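Local coordinates for protein TRAP-type C4-dicarboxylate:H+ symport system substrate-binding component DctP (PDB 4MX6) that probably captures C4-dicarboxylates such as succinate in the periplasm and hands them to a TRAP-type proton symporter for uptake, at residues Arg107-Leu112 with Asn141-Lys146; Gln137-Ser142 with Leu151-Asn156. One frame throughout, in Å; residues are numbered along the deposited sequence.

Contact 1. Residues Arg107-Leu112 with Asn141-Lys146; sequences RYTKRL and NSMSRK
Two loops of this solute-binding protein meet where an ST turn at Thr109 packs against a type I turn running from Asn141 to Ser144, an example of loops joined by a small apolar core with water at its margin. In the ST turn Thr109 OG1, anti to the backbone N (chi1 -178°), accepts from Arg111 N at 3.0 Å. The methyl CG2 is left to press on Met143, meeting Met143 CG at 3.6 Å, the two side chains crossing at about a right angle. Met143 SD lies 3.8 Å from Tyr108 CB, and Met143 CE meets Leu112 CD1. Ser142 CB packs over one face of the Arg111 guanidinium, 3.7 Å from Arg111 NH1. Waters do the polar bridging: one accepts from Arg111 NH1 and donates to Ser142 O, both at 2.9 Å, and another donates to Tyr108 O at 2.7 Å and accepts from Lys146 NZ. Phe105 also touches Met143 and Leu112. Tyr108 reaches Leu87 and Leu91 of helix 86-91, Arg111 and Leu112 rest on helix 134-139, and Ile148 of strand 148-158 meets both Tyr108 and Met143.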
loop_
_atom_site.group_PDB
_atom_site.type_symbol
_atom_site.label_atom_id
_atom_site.label_comp_id
_atom_site.label_asym_id
_atom_site.label_seq_id
_atom_site.Cartn_x
_atom_site.Cartn_y
_atom_site.Cartn_z
ATOM N N ARG A 107 13.650 -2.281 -5.702
ATOM C CA ARG A 107 14.517 -2.656 -6.806
ATOM C C ARG A 107 14.784 -1.491 -7.745
ATOM O O ARG A 107 15.721 -1.543 -8.531
ATOM C CB ARG A 107 13.941 -3.808 -7.614
ATOM C CG ARG A 107 14.884 -4.199 -8.738
ATOM C CD ARG A 107 14.485 -5.479 -9.399
ATOM N NE ARG A 107 13.135 -5.383 -9.921
ATOM C CZ ARG A 107 12.427 -6.414 -10.358
ATOM N NH1 ARG A 107 12.948 -7.634 -10.330
ATOM N NH2 ARG A 107 11.196 -6.221 -10.815
ATOM N N TYR A 108 13.959 -0.452 -7.666
ATOM C CA TYR A 108 14.032 0.670 -8.606
ATOM C C TYR A 108 14.463 1.993 -7.966
ATOM O O TYR A 108 15.050 2.839 -8.635
ATOM C CB TYR A 108 12.697 0.816 -9.349
ATOM C CG TYR A 108 12.370 -0.421 -10.142
ATOM C CD1 TYR A 108 12.944 -0.643 -11.385
ATOM C CD2 TYR A 108 11.514 -1.385 -9.640
ATOM C CE1 TYR A 108 12.671 -1.793 -12.102
ATOM C CE2 TYR A 108 11.237 -2.530 -10.346
ATOM C CZ TYR A 108 11.811 -2.733 -11.579
ATOM O OH TYR A 108 11.518 -3.891 -12.281
ATOM N N THR A 109 14.174 2.168 -6.679
ATOM C CA THR A 109 14.652 3.329 -5.924
ATOM C C THR A 109 14.661 2.979 -4.447
ATOM O O THR A 109 13.894 2.123 -4.023
ATOM C CB THR A 109 13.773 4.594 -6.138
ATOM O OG1 THR A 109 14.321 5.693 -5.405
ATOM C CG2 THR A 109 12.336 4.386 -5.678
ATOM N N LYS A 110 15.519 3.643 -3.672
ATOM C CA LYS A 110 15.486 3.521 -2.218
ATOM C C LYS A 110 14.753 4.703 -1.580
ATOM O O LYS A 110 14.563 4.750 -0.368
ATOM C CB LYS A 110 16.905 3.444 -1.658
ATOM C CG LYS A 110 17.719 2.286 -2.191
ATOM C CD LYS A 110 17.145 0.942 -1.785
ATOM C CE LYS A 110 18.026 -0.171 -2.317
ATOM N NZ LYS A 110 17.888 -1.415 -1.537
ATOM N N ARG A 111 14.345 5.667 -2.391
ATOM C CA ARG A 111 13.781 6.896 -1.847
ATOM C C ARG A 111 12.386 6.710 -1.243
ATOM O O ARG A 111 12.024 7.408 -0.280
ATOM C CB ARG A 111 13.756 7.979 -2.921
ATOM C CG ARG A 111 15.154 8.490 -3.282
ATOM C CD ARG A 111 15.135 9.395 -4.512
ATOM N NE ARG A 111 14.277 10.560 -4.320
ATOM C CZ ARG A 111 13.925 11.403 -5.285
ATOM N NH1 ARG A 111 14.330 11.193 -6.525
ATOM N NH2 ARG A 111 13.130 12.432 -5.016
ATOM N N LEU A 112 11.605 5.764 -1.773
ATOM C CA LEU A 112 10.238 5.555 -1.296
ATOM C C LEU A 112 10.183 4.839 0.053
ATOM O O LEU A 112 9.117 4.776 0.668
ATOM C CB LEU A 112 9.387 4.833 -2.352
ATOM C CG LEU A 112 9.118 5.696 -3.591
ATOM C CD1 LEU A 112 8.574 4.863 -4.732
ATOM C CD2 LEU A 112 8.151 6.818 -3.257
ATOM N N ASN A 141 8.648 11.060 -9.448
ATOM C CA ASN A 141 9.598 10.960 -10.554
ATOM C C ASN A 141 10.871 10.211 -10.178
ATOM O O ASN A 141 11.822 10.200 -10.950
ATOM C CB ASN A 141 9.959 12.356 -11.073
ATOM C CG ASN A 141 8.763 13.088 -11.625
ATOM O OD1 ASN A 141 7.858 12.473 -12.189
ATOM N ND2 ASN A 141 8.745 14.407 -11.470
ATOM N N SER A 142 10.876 9.558 -9.021
ATOM C CA SER A 142 12.082 8.938 -8.490
ATOM C C SER A 142 12.579 7.739 -9.292
ATOM O O SER A 142 13.720 7.307 -9.104
ATOM C CB SER A 142 11.868 8.537 -7.026
ATOM O OG SER A 142 10.832 7.577 -6.872
ATOM N N MET A 143 11.741 7.205 -10.182
ATOM C CA MET A 143 12.102 6.021 -10.958
ATOM C C MET A 143 12.068 6.275 -12.466
ATOM O O MET A 143 12.167 5.344 -13.263
ATOM C CB MET A 143 11.148 4.872 -10.596
ATOM C CG MET A 143 11.239 4.456 -9.142
ATOM S SD MET A 143 9.927 3.348 -8.613
ATOM C CE MET A 143 8.561 4.502 -8.522
ATOM N N SER A 144 11.966 7.539 -12.862
ATOM C CA SER A 144 11.779 7.872 -14.272
ATOM C C SER A 144 12.930 7.394 -15.160
ATOM O O SER A 144 12.711 6.997 -16.308
ATOM C CB SER A 144 11.541 9.380 -14.452
ATOM O OG SER A 144 12.591 10.164 -13.922
ATOM N N ARG A 145 14.154 7.418 -14.644
ATOM C CA ARG A 145 15.306 6.958 -15.426
ATOM C C ARG A 145 15.400 5.424 -15.485
ATOM O O ARG A 145 16.226 4.872 -16.219
ATOM C CB ARG A 145 16.603 7.582 -14.897
ATOM C CG ARG A 145 16.644 9.106 -15.024
ATOM C CD ARG A 145 17.980 9.672 -14.546
ATOM N NE ARG A 145 18.212 9.383 -13.134
ATOM C CZ ARG A 145 17.793 10.145 -12.124
ATOM N NH1 ARG A 145 17.116 11.261 -12.354
ATOM N NH2 ARG A 145 18.055 9.786 -10.872
ATOM N N LYS A 146 14.537 4.745 -14.731
ATOM C CA LYS A 146 14.408 3.290 -14.789
ATOM C C LYS A 146 13.235 2.894 -15.676
ATOM O O LYS A 146 12.919 1.711 -15.806
ATOM C CB LYS A 146 14.161 2.719 -13.391
ATOM C CG LYS A 146 15.281 2.911 -12.398
ATOM C CD LYS A 146 16.386 1.915 -12.632
ATOM C CE LYS A 146 17.298 1.845 -11.433
ATOM N NZ LYS A 146 17.853 3.182 -11.133
HETATM O O HOH W 1 16.975 4.761 -8.925
HETATM O O HOH W 2 16.238 6.767 -6.908
HETATM O O HOH W 3 15.681 9.091 -7.957
#

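Contact 2. Residues Gln137-Ser142 with Leu151-Asn156; sequences QALLNS and LGYLHN
Leu139, whose CB touches Tyr153 OH across the contact, has its O gripped by two donors of one residue. Ser142 OG gives Leu139 O a 2.8 Å bond in the carbonyl plane, on a lone pair, and Ser142 N reaches Leu139 O at 3.1 Å, closing a type I turn from Leu139 to Ser142. Here a turn continuing from helix 134-139 presents an apolar side chain to a strand. Leu140, inside that turn, sends its CD2 methyl over one face of the Tyr153 ring, 4.0 Å from the centroid and 19° off the ring normal, a CH-pi contact. The methyl is displaced toward the rim, so its closest ring atom is Tyr153 CE2, and Leu140 CD2 also lies 3.9 Å from Gly152 N. Tyr153 CG stands anti to the carbonyl carbon (chi1 -70°), and chi2 of -76° turns the ring so that one face meets Leu140 CD2. At the far end of the ring, Tyr153 OH sits 3.4 Å from Leu139 CB and is hydrogen-bonded to Gly136 O, which anchors the hydroxyl to the helix backbone. Gln137 NE2 stands near the ring plane at its edge, held by Gln131 O. An alanine in place of Tyr153 would probably leave Leu140 CD2 without the ring face it rests on and deprive Gly136 O of its hydroxyl partner, opening a gap between helix and strand. Tyr153 also touches Gln131 of helix 124-132. The strand itself pairs with 243-251, and Leu151 and Gly152 both face Val248, the mark of a classic beta bulge in an antiparallel pair.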
loop_
_atom_site.group_PDB
_atom_site.type_symbol
_atom_site.label_atom_id
_atom_site.label_comp_id
_atom_site.label_asym_id
_atom_site.label_seq_id
_atom_site.Cartn_x
_atom_site.Cartn_y
_atom_site.Cartn_z
ATOM N N GLN A 137 5.884 15.154 -4.118
ATOM C CA GLN A 137 5.675 15.263 -5.553
ATOM C C GLN A 137 6.924 14.828 -6.304
ATOM O O GLN A 137 6.843 14.155 -7.329
ATOM C CB GLN A 137 5.236 16.680 -5.937
ATOM C CG GLN A 137 3.830 17.000 -5.464
ATOM C CD GLN A 137 2.804 16.151 -6.182
ATOM O OE1 GLN A 137 2.563 16.338 -7.377
ATOM N NE2 GLN A 137 2.209 15.206 -5.473
ATOM N N ALA A 138 8.093 15.198 -5.792
ATOM C CA ALA A 138 9.340 14.795 -6.428
ATOM C C ALA A 138 9.482 13.265 -6.447
ATOM O O ALA A 138 10.023 12.707 -7.394
ATOM C CB ALA A 138 10.528 15.444 -5.744
ATOM N N LEU A 139 8.985 12.594 -5.417
ATOM C CA LEU A 139 9.089 11.145 -5.337
ATOM C C LEU A 139 8.331 10.442 -6.476
ATOM O O LEU A 139 8.666 9.317 -6.829
ATOM C CB LEU A 139 8.621 10.649 -3.963
ATOM C CG LEU A 139 9.640 10.847 -2.834
ATOM C CD1 LEU A 139 9.021 10.676 -1.482
ATOM C CD2 LEU A 139 10.800 9.876 -2.969
ATOM N N LEU A 140 7.340 11.106 -7.065
ATOM C CA LEU A 140 6.624 10.517 -8.202
ATOM C C LEU A 140 7.555 10.295 -9.395
ATOM O O LEU A 140 7.272 9.451 -10.260
ATOM C CB LEU A 140 5.437 11.384 -8.632
ATOM C CG LEU A 140 4.261 11.412 -7.656
ATOM C CD1 LEU A 140 3.284 12.519 -7.987
ATOM C CD2 LEU A 140 3.548 10.070 -7.645
ATOM N N ASN A 141 8.648 11.060 -9.448
ATOM C CA ASN A 141 9.598 10.960 -10.554
ATOM C C ASN A 141 10.871 10.211 -10.178
ATOM O O ASN A 141 11.822 10.200 -10.950
ATOM C CB ASN A 141 9.959 12.356 -11.073
ATOM C CG ASN A 141 8.763 13.088 -11.625
ATOM O OD1 ASN A 141 7.858 12.473 -12.189
ATOM N ND2 ASN A 141 8.745 14.407 -11.470
ATOM N N SER A 142 10.876 9.558 -9.021
ATOM C CA SER A 142 12.082 8.938 -8.490
ATOM C C SER A 142 12.579 7.739 -9.292
ATOM O O SER A 142 13.720 7.307 -9.104
ATOM C CB SER A 142 11.868 8.537 -7.026
ATOM O OG SER A 142 10.832 7.577 -6.872
ATOM N N LEU A 151 2.343 8.499 -11.673
ATOM C CA LEU A 151 1.191 9.279 -12.103
ATOM C C LEU A 151 0.360 9.850 -10.962
ATOM O O LEU A 151 -0.326 10.843 -11.152
ATOM C CB LEU A 151 0.320 8.432 -13.036
ATOM C CG LEU A 151 1.018 8.072 -14.347
ATOM C CD1 LEU A 151 0.147 7.153 -15.173
ATOM C CD2 LEU A 151 1.351 9.340 -15.125
ATOM N N GLY A 152 0.427 9.253 -9.783
ATOM C CA GLY A 152 -0.296 9.770 -8.641
ATOM C C GLY A 152 -0.176 8.825 -7.460
ATOM O O GLY A 152 0.315 7.706 -7.593
ATOM N N TYR A 153 -0.620 9.305 -6.307
ATOM C CA TYR A 153 -0.721 8.521 -5.085
ATOM C C TYR A 153 -2.180 8.117 -4.890
ATOM O O TYR A 153 -3.092 8.927 -5.081
ATOM C CB TYR A 153 -0.273 9.333 -3.879
ATOM C CG TYR A 153 1.209 9.627 -3.828
ATOM C CD1 TYR A 153 2.113 8.640 -3.465
ATOM C CD2 TYR A 153 1.703 10.898 -4.101
ATOM C CE1 TYR A 153 3.463 8.906 -3.373
ATOM C CE2 TYR A 153 3.063 11.167 -4.029
ATOM C CZ TYR A 153 3.935 10.166 -3.668
ATOM O OH TYR A 153 5.291 10.391 -3.558
ATOM N N LEU A 154 -2.399 6.883 -4.450
ATOM C CA LEU A 154 -3.728 6.388 -4.124
ATOM C C LEU A 154 -3.677 5.850 -2.695
ATOM O O LEU A 154 -2.795 5.064 -2.359
ATOM C CB LEU A 154 -4.143 5.294 -5.112
ATOM C CG LEU A 154 -5.436 4.557 -4.793
ATOM C CD1 LEU A 154 -6.647 5.473 -4.869
ATOM C CD2 LEU A 154 -5.612 3.378 -5.745
ATOM N N HIS A 155 -4.623 6.274 -1.873
ATOM C CA HIS A 155 -4.649 5.830 -0.485
ATOM C C HIS A 155 -5.232 4.443 -0.280
ATOM O O HIS A 155 -6.137 4.012 -1.003
ATOM C CB HIS A 155 -5.468 6.804 0.363
ATOM C CG HIS A 155 -4.892 8.178 0.386
ATOM N ND1 HIS A 155 -5.620 9.346 0.329
ATOM C CD2 HIS A 155 -3.597 8.551 0.466
ATOM C CE1 HIS A 155 -4.784 10.375 0.369
ATOM N NE2 HIS A 155 -3.552 9.911 0.443
ATOM N N ASN A 156 -4.750 3.772 0.769
ATOM C CA ASN A 156 -5.497 2.682 1.378
ATOM C C ASN A 156 -5.815 3.060 2.826
ATOM O O ASN A 156 -6.955 3.422 3.125
ATOM C CB ASN A 156 -4.803 1.333 1.235
ATOM C CG ASN A 156 -5.711 0.192 1.645
ATOM O OD1 ASN A 156 -6.479 0.314 2.614
ATOM N ND2 ASN A 156 -5.671 -0.900 0.904
#

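Overall arrangement
Contact 1 and contact 2 lie with their centres 11 Å apart, on the same side of the chain's centre, and follow one another along the chain through the shared residues Asn141 and Ser142. The order is loop 107-112, helix 134-139, the turn that follows, and then strand 148-158, which pairs antiparallel with 243-251. Around the shared turn, Ser142 and Met143 pack on loop 107-112, while Leu139 and Leu140 pack on strand 148-158. The contacts also touch directly, Arg111 CB meeting Leu139 CD2 at 3.5 Å. Both lie near succinate-binding residues without forming the site: between side chains, Tyr246 of strand 243-251 is about 7 Å from Tyr153, and Lys104 about 8 Å from Tyr108.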